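Local coordinates for amine Dehydrogenase (Pseudomonas putida, PDB 1JMX), which carries two covalently bound c-type hemes and probably transfers electrons, as the alpha subunit of a quinohemoprotein amine dehydrogenase, at residues H29-P34 and L111-A116; P72-G77 and L162-W167. All blocks are in the same frame, centred on the assembly; numbering follows the deposited sequence.

Both contacts lie in the heme-binding part of the chain, which belongs to the cytochrome c clan, and their centres are 10 Å apart. Their segments alternate along the sequence: 29-34, 72-77, 111-116, 162-167. Contact 1 is the small two-stranded sheet of 31-32 and 112-113 beside the hemes. Contact 2 brings the loop after helix 54-67 against the start of helix 165-173. Arg31 joins them: its NH1 forms a salt bridge with Glu74, its NH2 probably hydrogen-bonds the carbonyl of Leu162, and its guanidinium makes a cation-pi contact with Trp167. Four pieces of chain, far apart in sequence, are thus tied together, contact 1 at the hemes and contact 2 behind it.

Contact 1. Residues H29-P34 and L111-A116; sequences HQRKTP and LQRRPA. With HEC (heme c), chain F.
Two cationic side chains crowd together here, with Lys32 NZ and Arg114 NH2 only 3.2 Å apart although both are donors. A shared acceptor reconciles them: Gln112 OE1 takes Lys32 NZ from above its carbonyl plane at 3.2 Å, while Arg114 grips it side-on through NE and NH2, each 2.9 Å from that oxygen. A long neutral amide suits this place because one oxygen can serve three donors. The lysine chain bends at its last torsion (chi4 -87°), and NZ also reaches Gln30 OE1 at 2.7 Å. Gln30 stacks its amide on the Arg114 guanidinium, the planes 17° apart and CD over the centre of the group. Both then turn donors to a propionate of one heme: Gln30 NE2 and Arg114 NH1 meet O1A, and Arg114 NH2 points straight at O2A (3.0 Å, 178°). The second heme c touches Lys32, Gln112 and Arg114 as well. The propionate would help to offset the clustered positive charge. An alanine at Gln112 would remove the shared oxygen and would probably leave Lys32 and Arg114 repelling each other, with the guanidinium less firmly set against the propionate. The backbones pair antiparallel through Arg31 N to Arg113 O and Arg113 N to Arg31 O, each 3.0 Å. On the face bearing Arg31 and Arg113, the Arg31 guanidinium lies over Arg113 CB and finds acceptors in Glu74 and the carbonyls of Leu162 and Gly69, whereas Arg113 NH1 bonds the Gln112 and Ala110 carbonyls. Strand 31-32 leads through the N-cap Thr33 into helix 34-48, and strand 112-113 links helix 107-110 to helix 116-129.

Contact 2. Residues P72-G77 and L162-W167; sequences PSETDG and LESAAW
Pro72 opens a type I turn, its carbonyl oxygen accepting from Thr75 N at 3.0 Å and, on a lone pair, from Thr75 OG1 at 2.7 Å. Ser73 comes next; its hydroxyl, held between the backbone N and the carbonyl carbon (chi1 63°), rests against the methyl of Ala166, with OG 3.7 Å from CB. A small polar residue fits where this turn passes a helix at the surface. Glu74 carries the contact. Its extended chain passes near Ala166 CB and brings OE2 to 2.7 Å from Ser164 OG, which donates to it from above the carboxylate plane, 38° out of it. The other oxygen, OE1, takes the amide of Ala71 and forms a salt bridge with Arg31, so each carboxylate oxygen has its own partners. Glutamate has the reach and the two acceptors this needs. Thr75 completes the turn, its hydroxyl reinforcing the backbone bond to Pro72. Across the contact, Ser164 OG is both donor and acceptor: besides bonding Glu74 it receives a weak bond from Trp167 N at 3.3 Å. The indole of Trp167 leads away from the loop to a cation-pi contact with Arg31. Lying near a helix start and a guanidinium, the carboxylate is probably kept ionised. This is a serine N-cap of helix 165-173, whose capping hydroxyl is itself held by an acid from a loop of the heme-binding region.

Contact 1. Residues H29-P34 and L111-A116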
ATOM      1  N   HIS A  29       0.403 -13.960 -24.674  1.00 13.79           N
ATOM      2  CA  HIS A  29       0.456 -12.616 -25.237  1.00 14.63           C
ATOM      3  C   HIS A  29       1.014 -11.606 -24.240  1.00 14.36           C
ATOM      4  O   HIS A  29       0.758 -10.403 -24.335  1.00 13.87           O
ATOM      5  CB  HIS A  29      -0.952 -12.211 -25.671  1.00 15.66           C
ATOM      6  CG  HIS A  29      -1.690 -13.304 -26.371  1.00 17.37           C
ATOM      7  ND1 HIS A  29      -1.615 -13.499 -27.731  1.00 18.52           N
ATOM      8  CD2 HIS A  29      -2.460 -14.308 -25.890  1.00 17.79           C
ATOM      9  CE1 HIS A  29      -2.302 -14.579 -28.059  1.00 18.61           C
ATOM     10  NE2 HIS A  29      -2.824 -15.088 -26.959  1.00 19.69           N
ATOM     11  N   GLN A  30       1.780 -12.125 -23.286  1.00 14.27           N
ATOM     12  CA  GLN A  30       2.391 -11.319 -22.248  1.00 14.01           C
ATOM     13  C   GLN A  30       3.765 -11.895 -21.903  1.00 14.29           C
ATOM     14  O   GLN A  30       3.978 -13.106 -21.996  1.00 15.30           O
ATOM     15  CB  GLN A  30       1.505 -11.341 -20.998  1.00 12.60           C
ATOM     16  CG  GLN A  30       0.089 -10.823 -21.200  1.00 13.72           C
ATOM     17  CD  GLN A  30      -0.786 -11.026 -19.980  1.00 13.55           C
ATOM     18  OE1 GLN A  30      -0.309 -11.428 -18.920  1.00 15.69           O
ATOM     19  NE2 GLN A  30      -2.073 -10.764 -20.128  1.00 12.27           N
ATOM     20  N   ARG A  31       4.704 -11.021 -21.545  1.00 14.84           N
ATOM     21  CA  ARG A  31       6.057 -11.436 -21.140  1.00 13.61           C
ATOM     22  C   ARG A  31       6.328 -10.801 -19.787  1.00 13.52           C
ATOM     23  O   ARG A  31       6.073  -9.615 -19.600  1.00 14.06           O
ATOM     24  CB  ARG A  31       7.118 -10.997 -22.154  1.00 12.92           C
ATOM     25  CG  ARG A  31       7.011 -11.716 -23.481  1.00 13.50           C
ATOM     26  CD  ARG A  31       8.220 -11.510 -24.361  1.00 12.27           C
ATOM     27  NE  ARG A  31       8.308 -10.169 -24.921  1.00 12.08           N
ATOM     28  CZ  ARG A  31       9.215  -9.272 -24.550  1.00 12.93           C
ATOM     29  NH1 ARG A  31      10.098  -9.579 -23.611  1.00 12.16           N
ATOM     30  NH2 ARG A  31       9.284  -8.095 -25.158  1.00  9.47           N
ATOM     31  N   LYS A  32       6.789 -11.600 -18.834  1.00 13.11           N
ATOM     32  CA  LYS A  32       7.059 -11.100 -17.486  1.00 12.84           C
ATOM     33  C   LYS A  32       8.306 -11.754 -16.888  1.00 13.08           C
ATOM     34  O   LYS A  32       8.884 -12.687 -17.461  1.00 13.21           O
ATOM     35  CB  LYS A  32       5.880 -11.415 -16.548  1.00 13.17           C
ATOM     36  CG  LYS A  32       4.484 -11.349 -17.154  1.00 13.36           C
ATOM     37  CD  LYS A  32       3.478 -11.984 -16.202  1.00 12.38           C
ATOM     38  CE  LYS A  32       2.118 -12.198 -16.849  1.00 11.87           C
ATOM     39  NZ  LYS A  32       1.246 -11.024 -16.755  1.00 11.96           N
ATOM     40  N   THR A  33       8.689 -11.274 -15.709  1.00 12.00           N
ATOM     41  CA  THR A  33       9.832 -11.812 -14.980  1.00 11.87           C
ATOM     42  C   THR A  33       9.348 -13.090 -14.290  1.00 12.61           C
ATOM     43  O   THR A  33       8.150 -13.381 -14.296  1.00 14.39           O
ATOM     44  CB  THR A  33      10.325 -10.814 -13.887  1.00 10.25           C
ATOM     45  OG1 THR A  33       9.292 -10.606 -12.915  1.00  9.60           O
ATOM     46  CG2 THR A  33      10.723  -9.481 -14.503  1.00  8.15           C
ATOM     47  N   PRO A  34      10.272 -13.892 -13.725  1.00 12.34           N
ATOM     48  CA  PRO A  34       9.900 -15.134 -13.032  1.00 11.99           C
ATOM     49  C   PRO A  34       8.894 -14.896 -11.895  1.00 12.35           C
ATOM     50  O   PRO A  34       7.937 -15.659 -11.739  1.00 12.26           O
ATOM     51  CB  PRO A  34      11.240 -15.632 -12.502  1.00 12.33           C
ATOM     52  CG  PRO A  34      12.180 -15.215 -13.584  1.00 13.66           C
ATOM     53  CD  PRO A  34      11.738 -13.802 -13.878  1.00 12.54           C
ATOM     54  N   LEU A 111       8.126  -4.068 -15.520  1.00  9.67           N
ATOM     55  CA  LEU A 111       8.724  -5.396 -15.599  1.00  9.82           C
ATOM     56  C   LEU A 111       7.859  -6.364 -16.409  1.00 11.28           C
ATOM     57  O   LEU A 111       7.959  -7.582 -16.265  1.00 11.85           O
ATOM     58  CB  LEU A 111       9.020  -5.951 -14.202  1.00  7.98           C
ATOM     59  CG  LEU A 111      10.259  -5.347 -13.540  1.00  9.03           C
ATOM     60  CD1 LEU A 111      10.308  -5.715 -12.078  1.00  9.60           C
ATOM     61  CD2 LEU A 111      11.515  -5.811 -14.266  1.00  8.02           C
ATOM     62  N   GLN A 112       7.009  -5.798 -17.262  1.00 13.00           N
ATOM     63  CA  GLN A 112       6.129  -6.570 -18.134  1.00 13.40           C
ATOM     64  C   GLN A 112       6.080  -5.961 -19.536  1.00 13.04           C
ATOM     65  O   GLN A 112       6.287  -4.764 -19.718  1.00 13.68           O
ATOM     66  CB  GLN A 112       4.711  -6.664 -17.551  1.00 13.50           C
ATOM     67  CG  GLN A 112       4.617  -7.458 -16.256  1.00 12.74           C
ATOM     68  CD  GLN A 112       3.219  -7.966 -15.972  1.00  9.92           C
ATOM     69  OE1 GLN A 112       2.384  -8.048 -16.870  1.00 13.16           O
ATOM     70  NE2 GLN A 112       2.964  -8.330 -14.724  1.00  9.24           N
ATOM     71  N   ARG A 113       5.858  -6.815 -20.526  1.00 13.82           N
ATOM     72  CA  ARG A 113       5.764  -6.401 -21.920  1.00 13.49           C
ATOM     73  C   ARG A 113       4.457  -6.975 -22.484  1.00 13.46           C
ATOM     74  O   ARG A 113       4.207  -8.175 -22.392  1.00 13.41           O
ATOM     75  CB  ARG A 113       6.979  -6.909 -22.702  1.00 14.25           C
ATOM     76  CG  ARG A 113       8.293  -6.224 -22.340  1.00 12.72           C
ATOM     77  CD  ARG A 113       8.190  -4.736 -22.595  1.00 14.05           C
ATOM     78  NE  ARG A 113       9.425  -4.008 -22.317  1.00 14.85           N
ATOM     79  CZ  ARG A 113       9.835  -3.643 -21.103  1.00 15.82           C
ATOM     80  NH1 ARG A 113       9.114  -3.948 -20.028  1.00 15.83           N
ATOM     81  NH2 ARG A 113      10.947  -2.931 -20.965  1.00 12.66           N
ATOM     82  N   ARG A 114       3.605  -6.112 -23.025  1.00 13.25           N
ATOM     83  CA  ARG A 114       2.309  -6.547 -23.555  1.00 12.76           C
ATOM     84  C   ARG A 114       1.830  -5.710 -24.726  1.00 12.29           C
ATOM     85  O   ARG A 114       2.219  -4.551 -24.868  1.00 11.98           O
ATOM     86  CB  ARG A 114       1.221  -6.399 -22.485  1.00 11.04           C
ATOM     87  CG  ARG A 114       1.456  -7.065 -21.160  1.00 11.63           C
ATOM     88  CD  ARG A 114       0.370  -6.630 -20.211  1.00  9.38           C
ATOM     89  NE  ARG A 114       0.435  -7.312 -18.931  1.00  8.93           N
ATOM     90  CZ  ARG A 114      -0.627  -7.753 -18.271  1.00  8.83           C
ATOM     91  NH1 ARG A 114      -1.842  -7.592 -18.774  1.00  8.06           N
ATOM     92  NH2 ARG A 114      -0.475  -8.318 -17.086  1.00  8.93           N
ATOM     93  N   PRO A 115       0.993  -6.300 -25.604  1.00 13.46           N
ATOM     94  CA  PRO A 115       0.478  -5.531 -26.739  1.00 13.79           C
ATOM     95  C   PRO A 115      -0.662  -4.679 -26.161  1.00 13.85           C
ATOM     96  O   PRO A 115      -1.119  -4.936 -25.041  1.00 13.73           O
ATOM     97  CB  PRO A 115      -0.025  -6.619 -27.697  1.00 13.98           C
ATOM     98  CG  PRO A 115      -0.456  -7.708 -26.783  1.00 13.17           C
ATOM     99  CD  PRO A 115       0.651  -7.731 -25.743  1.00 12.99           C
ATOM    100  N   ALA A 116      -1.113  -3.672 -26.903  1.00 14.39           N
ATOM    101  CA  ALA A 116      -2.173  -2.784 -26.423  1.00 14.46           C
ATOM    102  C   ALA A 116      -3.435  -3.454 -25.878  1.00 14.80           C
ATOM    103  O   ALA A 116      -3.977  -3.001 -24.873  1.00 16.21           O
ATOM    104  CB  ALA A 116      -2.538  -1.766 -27.492  1.00 13.58           C
TER
HETATM  105 FE   HEC F1002      -5.984 -17.240 -15.880  1.00 11.65          FE
HETATM  106  CHA HEC F1002      -6.305 -13.962 -16.596  1.00 10.24           C
HETATM  107  CHB HEC F1002      -2.686 -17.088 -16.611  1.00  9.97           C
HETATM  108  CHC HEC F1002      -5.672 -20.567 -15.175  1.00  9.84           C
HETATM  109  CHD HEC F1002      -9.333 -17.406 -15.148  1.00 10.65           C
HETATM  110  NA  HEC F1002      -4.762 -15.830 -16.475  1.00 11.11           N
HETATM  111  C1A HEC F1002      -5.048 -14.514 -16.729  1.00 11.74           C
HETATM  112  C2A HEC F1002      -3.860 -13.788 -17.157  1.00 11.34           C
HETATM  113  C3A HEC F1002      -2.851 -14.673 -17.157  1.00 11.46           C
HETATM  114  C4A HEC F1002      -3.408 -15.939 -16.733  1.00 10.28           C
HETATM  115  CMA HEC F1002      -1.410 -14.390 -17.533  1.00 10.89           C
HETATM  116  CAA HEC F1002      -3.800 -12.322 -17.522  1.00 12.53           C
HETATM  117  CBA HEC F1002      -3.331 -11.531 -16.322  1.00 12.97           C
HETATM  118  CGA HEC F1002      -3.242 -10.040 -16.586  1.00 14.37           C
HETATM  119  O1A HEC F1002      -3.545  -9.593 -17.705  1.00 15.73           O
HETATM  120  O2A HEC F1002      -2.861  -9.306 -15.655  1.00 14.65           O
HETATM  121  NB  HEC F1002      -4.513 -18.539 -15.884  1.00 10.19           N
HETATM  122  C1B HEC F1002      -3.175 -18.313 -16.218  1.00  8.90           C
HETATM  123  C2B HEC F1002      -2.362 -19.478 -16.131  1.00  9.25           C
HETATM  124  C3B HEC F1002      -3.212 -20.473 -15.735  1.00  9.83           C
HETATM  125  C4B HEC F1002      -4.535 -19.888 -15.572  1.00 10.16           C
HETATM  126  CMB HEC F1002      -0.852 -19.569 -16.438  1.00  8.98           C
HETATM  127  CAB HEC F1002      -2.771 -21.910 -15.537  1.00 12.35           C
HETATM  128  CBB HEC F1002      -2.154 -22.320 -14.197  1.00 12.19           C
HETATM  129  NC  HEC F1002      -7.234 -18.672 -15.286  1.00 11.61           N
HETATM  130  C1C HEC F1002      -6.932 -20.005 -15.039  1.00 12.25           C
HETATM  131  C2C HEC F1002      -8.095 -20.750 -14.624  1.00 13.05           C
HETATM  132  C3C HEC F1002      -9.117 -19.888 -14.627  1.00 13.33           C
HETATM  133  C4C HEC F1002      -8.584 -18.582 -15.028  1.00 11.20           C
HETATM  134  CMC HEC F1002      -8.123 -22.237 -14.275  1.00 14.01           C
HETATM  135  CAC HEC F1002     -10.574 -20.302 -14.497  1.00 13.73           C
HETATM  136  CBC HEC F1002     -11.243 -20.479 -13.148  1.00 14.16           C
HETATM  137  ND  HEC F1002      -7.507 -15.957 -15.867  1.00  9.73           N
HETATM  138  C1D HEC F1002      -8.828 -16.172 -15.540  1.00  9.39           C
HETATM  139  C2D HEC F1002      -9.626 -14.945 -15.662  1.00  9.85           C
HETATM  140  C3D HEC F1002      -8.739 -13.993 -16.071  1.00  8.71           C
HETATM  141  C4D HEC F1002      -7.460 -14.629 -16.191  1.00  8.46           C
HETATM  142  CMD HEC F1002     -11.127 -14.786 -15.387  1.00  7.38           C
HETATM  143  CAD HEC F1002      -8.993 -12.515 -16.363  1.00  8.29           C
HETATM  144  CBD HEC F1002      -8.956 -11.584 -15.161  1.00  7.82           C
HETATM  145  CGD HEC F1002      -7.643 -11.622 -14.417  1.00  8.88           C
HETATM  146  O1D HEC F1002      -7.592 -12.177 -13.317  1.00  9.52           O
HETATM  147  O2D HEC F1002      -6.643 -11.092 -14.925  1.00  8.01           O
HETATM  148  O   HOH W   1       7.247  -9.197 -13.978  1.00 10.92           O

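Contact 2. Residues P72-G77 and L162-W167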
ATOM      1  N   PRO A  72      17.601  -8.888 -20.878  1.00 14.00           N
ATOM      2  CA  PRO A  72      18.263  -8.184 -19.781  1.00 13.74           C
ATOM      3  C   PRO A  72      18.037  -6.673 -19.814  1.00 13.93           C
ATOM      4  O   PRO A  72      17.659  -6.082 -18.810  1.00 14.41           O
ATOM      5  CB  PRO A  72      19.730  -8.551 -19.991  1.00 14.27           C
ATOM      6  CG  PRO A  72      19.633  -9.936 -20.532  1.00 13.28           C
ATOM      7  CD  PRO A  72      18.541  -9.798 -21.553  1.00 13.56           C
ATOM      8  N   SER A  73      18.204  -6.071 -20.986  1.00 14.26           N
ATOM      9  CA  SER A  73      18.029  -4.635 -21.145  1.00 14.32           C
ATOM     10  C   SER A  73      16.601  -4.146 -20.909  1.00 14.69           C
ATOM     11  O   SER A  73      16.374  -2.952 -20.765  1.00 15.84           O
ATOM     12  CB  SER A  73      18.526  -4.186 -22.517  1.00 14.38           C
ATOM     13  OG  SER A  73      17.774  -4.776 -23.554  1.00 19.42           O
ATOM     14  N   GLU A  74      15.638  -5.061 -20.883  1.00 14.79           N
ATOM     15  CA  GLU A  74      14.253  -4.679 -20.636  1.00 14.55           C
ATOM     16  C   GLU A  74      13.978  -4.580 -19.138  1.00 15.06           C
ATOM     17  O   GLU A  74      12.896  -4.167 -18.728  1.00 15.73           O
ATOM     18  CB  GLU A  74      13.286  -5.653 -21.311  1.00 14.69           C
ATOM     19  CG  GLU A  74      13.367  -5.649 -22.838  1.00 14.07           C
ATOM     20  CD  GLU A  74      12.391  -6.619 -23.477  1.00 13.69           C
ATOM     21  OE1 GLU A  74      12.254  -7.754 -22.987  1.00 13.96           O
ATOM     22  OE2 GLU A  74      11.752  -6.242 -24.470  1.00 14.48           O
ATOM     23  N   THR A  75      14.952  -4.997 -18.326  1.00 15.11           N
ATOM     24  CA  THR A  75      14.838  -4.910 -16.870  1.00 17.27           C
ATOM     25  C   THR A  75      15.711  -3.766 -16.325  1.00 17.34           C
ATOM     26  O   THR A  75      15.648  -3.447 -15.142  1.00 17.14           O
ATOM     27  CB  THR A  75      15.255  -6.222 -16.150  1.00 17.12           C
ATOM     28  OG1 THR A  75      16.644  -6.493 -16.390  1.00 17.72           O
ATOM     29  CG2 THR A  75      14.406  -7.389 -16.618  1.00 17.16           C
ATOM     30  N   ASP A  76      16.532  -3.177 -17.193  1.00 19.20           N
ATOM     31  CA  ASP A  76      17.419  -2.073 -16.817  1.00 20.36           C
ATOM     32  C   ASP A  76      16.718  -0.943 -16.076  1.00 19.19           C
ATOM     33  O   ASP A  76      15.792  -0.320 -16.600  1.00 18.83           O
ATOM     34  CB  ASP A  76      18.103  -1.482 -18.052  1.00 24.72           C
ATOM     35  CG  ASP A  76      19.276  -2.316 -18.544  1.00 28.62           C
ATOM     36  OD1 ASP A  76      19.591  -3.366 -17.932  1.00 32.29           O
ATOM     37  OD2 ASP A  76      19.890  -1.906 -19.555  1.00 32.04           O
ATOM     38  N   GLY A  77      17.172  -0.682 -14.854  1.00 18.66           N
ATOM     39  CA  GLY A  77      16.595   0.387 -14.056  1.00 16.17           C
ATOM     40  C   GLY A  77      15.434   0.025 -13.148  1.00 14.94           C
ATOM     41  O   GLY A  77      15.040   0.835 -12.311  1.00 14.93           O
ATOM     42  N   LEU A 162       4.992  -6.015 -26.570  1.00 17.39           N
ATOM     43  CA  LEU A 162       5.228  -7.454 -26.547  1.00 19.38           C
ATOM     44  C   LEU A 162       6.465  -7.778 -27.383  1.00 21.05           C
ATOM     45  O   LEU A 162       7.330  -8.539 -26.963  1.00 20.71           O
ATOM     46  CB  LEU A 162       4.007  -8.185 -27.107  1.00 18.62           C
ATOM     47  CG  LEU A 162       3.686  -9.601 -26.624  1.00 18.75           C
ATOM     48  CD1 LEU A 162       4.127 -10.629 -27.633  1.00 20.63           C
ATOM     49  CD2 LEU A 162       4.292  -9.860 -25.256  1.00 18.72           C
ATOM     50  N   GLU A 163       6.550  -7.180 -28.567  1.00 23.06           N
ATOM     51  CA  GLU A 163       7.697  -7.413 -29.435  1.00 25.02           C
ATOM     52  C   GLU A 163       8.699  -6.271 -29.430  1.00 22.94           C
ATOM     53  O   GLU A 163       8.338  -5.096 -29.412  1.00 22.85           O
ATOM     54  CB  GLU A 163       7.261  -7.740 -30.868  1.00 27.70           C
ATOM     55  CG  GLU A 163       7.658  -9.176 -31.316  1.00 34.76           C
ATOM     56  CD  GLU A 163       9.185  -9.406 -31.438  1.00 37.48           C
ATOM     57  OE1 GLU A 163       9.690  -9.406 -32.591  1.00 39.06           O
ATOM     58  OE2 GLU A 163       9.872  -9.625 -30.398  1.00 36.65           O
ATOM     59  N   SER A 164       9.969  -6.649 -29.422  1.00 22.33           N
ATOM     60  CA  SER A 164      11.072  -5.705 -29.427  1.00 22.04           C
ATOM     61  C   SER A 164      12.294  -6.431 -29.977  1.00 20.83           C
ATOM     62  O   SER A 164      12.360  -7.662 -29.947  1.00 19.12           O
ATOM     63  CB  SER A 164      11.349  -5.194 -28.003  1.00 21.82           C
ATOM     64  OG  SER A 164      11.850  -6.228 -27.170  1.00 22.31           O
ATOM     65  N   ALA A 165      13.248  -5.664 -30.489  1.00 20.97           N
ATOM     66  CA  ALA A 165      14.467  -6.237 -31.038  1.00 22.48           C
ATOM     67  C   ALA A 165      15.252  -6.939 -29.934  1.00 22.94           C
ATOM     68  O   ALA A 165      15.814  -8.012 -30.143  1.00 23.93           O
ATOM     69  CB  ALA A 165      15.311  -5.139 -31.677  1.00 23.68           C
ATOM     70  N   ALA A 166      15.234  -6.339 -28.746  1.00 23.32           N
ATOM     71  CA  ALA A 166      15.929  -6.862 -27.573  1.00 22.73           C
ATOM     72  C   ALA A 166      15.533  -8.293 -27.229  1.00 22.61           C
ATOM     73  O   ALA A 166      16.387  -9.141 -26.965  1.00 23.38           O
ATOM     74  CB  ALA A 166      15.668  -5.949 -26.382  1.00 22.79           C
ATOM     75  N   TRP A 167      14.230  -8.548 -27.211  1.00 22.18           N
ATOM     76  CA  TRP A 167      13.716  -9.873 -26.901  1.00 21.12           C
ATOM     77  C   TRP A 167      14.043 -10.874 -28.001  1.00 20.98           C
ATOM     78  O   TRP A 167      14.355 -12.031 -27.725  1.00 21.22           O
ATOM     79  CB  TRP A 167      12.201  -9.814 -26.691  1.00 19.76           C
ATOM     80  CG  TRP A 167      11.590 -11.149 -26.426  1.00 17.75           C
ATOM     81  CD1 TRP A 167      10.493 -11.681 -27.034  1.00 17.96           C
ATOM     82  CD2 TRP A 167      12.049 -12.133 -25.489  1.00 18.19           C
ATOM     83  NE1 TRP A 167      10.238 -12.934 -26.535  1.00 17.14           N
ATOM     84  CE2 TRP A 167      11.176 -13.239 -25.587  1.00 17.25           C
ATOM     85  CE3 TRP A 167      13.116 -12.188 -24.576  1.00 17.49           C
ATOM     86  CZ2 TRP A 167      11.333 -14.392 -24.807  1.00 16.61           C
ATOM     87  CZ3 TRP A 167      13.274 -13.333 -23.801  1.00 18.27           C
ATOM     88  CH2 TRP A 167      12.384 -14.421 -23.923  1.00 18.42           C
TER